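Local coordinates for MccB protein (PDB 6OM4) that takes part in the biosynthesis of microcin C7, a nucleotide-bearing peptide antibiotic, probably by using ATP to activate its N-formylated precursor peptide in the manner of E1-like enzymes, at residues Lys225-Arg229 and Ala230-Tyr234; Ala289-Ala292 and Pro293-Asn296. All coordinates share one frame; numbering follows the deposited sequence.

Both interactions are local contacts at helix ends within the ThiF-family part of the chain. Interaction 1 closes helix 219-230 and leads into strand 234-240; interaction 2 opens helix 292-311. Their centres are 28 Å apart and their nearest atoms about 16 Å, so they do not touch, yet strand 234-240 relates them: it begins with Tyr234 of interaction 1 and carries Tyr239, which Val294 and Asn295 of interaction 2 touch. Interaction 2 is nearer the nucleotide, the Asn295 side chain being about 5 Å from the bound phosphoramidate adenosine. In interaction 1, the Tyr226 side chain is about 12 Å from that ligand, whereas the Val228 side chain is about 6 Å from the zinc ion.

Interaction 1. Residues Lys225-Arg229 and Ala230-Tyr234; sequences KYCVR and ANQPY
Cys227 packs against both Gln232 and Tyr234, and this is the dense side of the turn. Its CB lies 3.6 Å from Tyr234 CD2, approaching the ring obliquely, while SG is 3.7 Å from Gln232 CG. With chi1 at -78°, SG stands beside its own backbone N and 4.9 Å from the centroid of the Tyr234 ring, an oblique sulfur-aromatic contact. The backbone oxygen Gln232 O is buried here without a polar partner in the model; Cys227 CB lies 3.2 Å from it. Trp209 of strand 208-211 touches Cys227, Gln232 and Tyr234, and Asn224 hydrogen-bonds the Tyr234 hydroxyl, pinning the far end of the ring.

The looser, solvent side is formed by Arg229, Ala230 and Asn231, which are exposed. There the side-chain contact is slight: Tyr226 CE1 meets Ala230 CB at 3.8 Å. The backbone supplies the order instead. Ala230 N donates to Tyr226 O at 2.8 Å with a bent N-H...O angle of 142°, whereas Gln232 N reaches Cys227 O at 3.0 Å in a nearly straight bond.

Asn231, with positive phi (61°), is the first residue to leave helical backbone angles, and the chain turns off the helix there. This is a Schellman motif ending helix 219-230, the helix of a beta-alpha-beta crossover between parallel strands 208-211 and 234-240 of the Rossmann-like ThiF fold.

Interaction 2. Residues Ala289-Ala292 and Pro293-Asn296; sequences ATFA and PVNN
Pro293 CD sits over the centre of one face of the Phe291 ring, 3.6 Å from its centroid and only 7° off the ring normal, which meets the geometry of a CH-pi contact. Pro293 CG extends the overlap toward the far end of the ring, lying 3.8 Å from Phe291 CZ. Val294 comes from a different direction: its CG2 approaches the ring edge near the plane, 3.9 Å from Phe291 CD2. Phe291 CG lies anti to the backbone N (chi1 -178°), which carries the ring alongside the first helical turn.

Backbone bonds fix that turn. Phe291 occupies the N-cap position, and its carbonyl oxygen accepts Asn295 N at 3.2 Å in a nearly straight bond (174°), with a weak second bond from Val294 N. One residue on, Ala292 O receives Asn296 N at 2.8 Å. Pro293, lacking an amide hydrogen, fits this first turn, where no donor is required of it. Ala292 CB and Pro293 CD, in residues joined by the peptide bond, are at a tight 3.4 Å.

Further out, Asn296 ND2 makes a weak hydrogen bond to Asn295 OD1 at 3.0 Å, a slight link between neighbouring side chains on the helix. Asn295 touches Arg157, a pyrophosphate-pocket residue, and its side chain is about 3 Å from Gly125, an ATP-binding residue. The start of helix 292-311 thus meets both helix 125-136, where Asn295 and Asn296 touch His129, and strand 234-240, where Val294 and Asn295 touch Tyr239.

Interaction 1. Residues Lys225-Arg229 and Ala230-Tyr234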
# COMPACT_ATOMS: atom_id res chain seq x y z
N LYS A 225 14.77 14.96 -2.93
CA LYS A 225 15.01 16.41 -3.09
C LYS A 225 14.10 16.97 -4.19
O LYS A 225 13.41 18.00 -3.97
CB LYS A 225 16.50 16.69 -3.34
CG LYS A 225 16.81 18.07 -3.93
CD LYS A 225 18.30 18.44 -3.92
CE LYS A 225 18.85 18.64 -2.51
NZ LYS A 225 20.09 19.46 -2.49
N TYR A 226 14.03 16.27 -5.33
CA TYR A 226 13.22 16.69 -6.45
C TYR A 226 11.76 16.78 -6.04
O TYR A 226 11.09 17.76 -6.40
CB TYR A 226 13.34 15.75 -7.66
CG TYR A 226 12.51 16.16 -8.84
CD1 TYR A 226 11.20 15.76 -8.97
CD2 TYR A 226 13.00 17.03 -9.81
CE1 TYR A 226 10.40 16.15 -10.03
CE2 TYR A 226 12.23 17.41 -10.89
CZ TYR A 226 10.91 17.03 -10.97
OH TYR A 226 10.16 17.40 -12.06
N CYS A 227 11.26 15.78 -5.29
CA CYS A 227 9.82 15.71 -4.94
C CYS A 227 9.46 16.77 -3.91
O CYS A 227 8.39 17.36 -3.99
CB CYS A 227 9.42 14.33 -4.44
SG CYS A 227 9.24 13.17 -5.83
N VAL A 228 10.37 17.06 -3.00
CA VAL A 228 10.17 18.19 -2.07
C VAL A 228 10.04 19.48 -2.89
O VAL A 228 9.14 20.31 -2.65
CB VAL A 228 11.31 18.28 -1.04
CG1 VAL A 228 11.24 19.57 -0.27
CG2 VAL A 228 11.31 17.11 -0.06
N ARG A 229 10.99 19.69 -3.82
CA ARG A 229 11.00 20.95 -4.61
C ARG A 229 9.76 21.03 -5.52
O ARG A 229 9.22 22.12 -5.77
CB ARG A 229 12.28 21.07 -5.44
CG ARG A 229 13.55 21.31 -4.63
CD ARG A 229 14.87 21.35 -5.40
NE ARG A 229 15.98 21.81 -4.54
CZ ARG A 229 17.14 22.35 -4.96
NH1 ARG A 229 17.41 22.44 -6.25
NH2 ARG A 229 18.03 22.79 -4.08
N ALA A 230 9.33 19.89 -6.06
CA ALA A 230 8.21 19.84 -7.04
C ALA A 230 6.81 19.65 -6.40
O ALA A 230 5.84 19.56 -7.14
CB ALA A 230 8.45 18.71 -8.00
N ASN A 231 6.70 19.53 -5.07
CA ASN A 231 5.41 19.31 -4.40
C ASN A 231 4.78 17.99 -4.87
O ASN A 231 3.60 17.92 -5.11
CB ASN A 231 4.42 20.46 -4.62
CG ASN A 231 4.40 21.38 -3.43
OD1 ASN A 231 5.28 22.24 -3.31
ND2 ASN A 231 3.47 21.15 -2.51
N GLN A 232 5.60 16.94 -5.01
CA GLN A 232 5.20 15.64 -5.60
C GLN A 232 5.23 14.57 -4.51
O GLN A 232 6.28 14.23 -3.98
CB GLN A 232 6.16 15.29 -6.72
CG GLN A 232 5.95 13.90 -7.29
CD GLN A 232 4.56 13.70 -7.82
OE1 GLN A 232 3.77 12.93 -7.26
NE2 GLN A 232 4.25 14.40 -8.90
N PRO A 233 4.09 13.99 -4.12
CA PRO A 233 4.11 12.86 -3.20
C PRO A 233 4.84 11.64 -3.80
O PRO A 233 4.74 11.40 -4.99
CB PRO A 233 2.63 12.56 -2.88
CG PRO A 233 1.86 13.79 -3.40
CD PRO A 233 2.72 14.41 -4.49
N TYR A 234 5.51 10.86 -2.95
CA TYR A 234 6.11 9.61 -3.40
C TYR A 234 6.10 8.58 -2.27
O TYR A 234 5.98 8.93 -1.10
CB TYR A 234 7.53 9.82 -3.95
CG TYR A 234 8.58 10.05 -2.91
CD1 TYR A 234 9.19 8.97 -2.26
CD2 TYR A 234 9.01 11.32 -2.55
CE1 TYR A 234 10.17 9.16 -1.31
CE2 TYR A 234 9.99 11.51 -1.58
CZ TYR A 234 10.57 10.43 -0.95
OH TYR A 234 11.52 10.50 0.05

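Interaction 2. Residues Ala289-Ala292 and Pro293-Asn296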
# COMPACT_ATOMS: atom_id res chain seq x y z
N ALA A 289 20.76 -10.03 -2.14
CA ALA A 289 20.29 -11.41 -2.11
C ALA A 289 18.74 -11.42 -2.25
O ALA A 289 18.02 -11.59 -1.34
CB ALA A 289 20.86 -12.02 -0.87
N THR A 290 18.25 -11.21 -3.49
CA THR A 290 16.77 -11.08 -3.70
C THR A 290 16.12 -12.43 -3.34
O THR A 290 16.74 -13.48 -3.47
CB THR A 290 16.37 -10.58 -5.10
OG1 THR A 290 16.80 -11.51 -6.09
CG2 THR A 290 16.93 -9.22 -5.43
N PHE A 291 14.91 -12.37 -2.79
CA PHE A 291 14.09 -13.55 -2.56
C PHE A 291 12.63 -13.16 -2.82
O PHE A 291 12.23 -12.16 -2.27
CB PHE A 291 14.40 -13.88 -1.11
CG PHE A 291 13.74 -15.10 -0.54
CD1 PHE A 291 13.73 -16.27 -1.26
CD2 PHE A 291 13.21 -15.06 0.73
CE1 PHE A 291 13.18 -17.41 -0.70
CE2 PHE A 291 12.66 -16.20 1.28
CZ PHE A 291 12.65 -17.36 0.56
N ALA A 292 11.89 -13.84 -3.72
CA ALA A 292 10.55 -13.34 -4.09
C ALA A 292 9.70 -13.01 -2.87
O ALA A 292 9.00 -11.99 -2.88
CB ALA A 292 9.83 -14.31 -5.00
N PRO A 293 9.64 -13.85 -1.82
CA PRO A 293 8.78 -13.53 -0.67
C PRO A 293 9.07 -12.15 -0.06
O PRO A 293 8.13 -11.44 0.30
CB PRO A 293 9.07 -14.65 0.32
CG PRO A 293 9.40 -15.84 -0.57
CD PRO A 293 10.16 -15.24 -1.74
N VAL A 294 10.35 -11.76 0.00
CA VAL A 294 10.74 -10.42 0.55
C VAL A 294 10.26 -9.31 -0.38
O VAL A 294 9.60 -8.32 0.02
CB VAL A 294 12.26 -10.39 0.79
CG1 VAL A 294 12.70 -8.98 1.12
CG2 VAL A 294 12.66 -11.37 1.89
N ASN A 295 10.56 -9.49 -1.65
CA ASN A 295 10.14 -8.60 -2.70
C ASN A 295 8.63 -8.36 -2.59
O ASN A 295 8.13 -7.21 -2.57
CB ASN A 295 10.49 -9.17 -4.07
CG ASN A 295 10.00 -8.31 -5.20
OD1 ASN A 295 8.85 -8.48 -5.67
ND2 ASN A 295 10.88 -7.44 -5.65
N ASN A 296 7.89 -9.47 -2.58
CA ASN A 296 6.41 -9.42 -2.70
C ASN A 296 5.77 -8.76 -1.47
O ASN A 296 4.77 -8.08 -1.61
CB ASN A 296 5.83 -10.82 -2.92
CG ASN A 296 6.27 -11.46 -4.22
OD1 ASN A 296 5.73 -12.51 -4.61
ND2 ASN A 296 7.21 -10.83 -4.93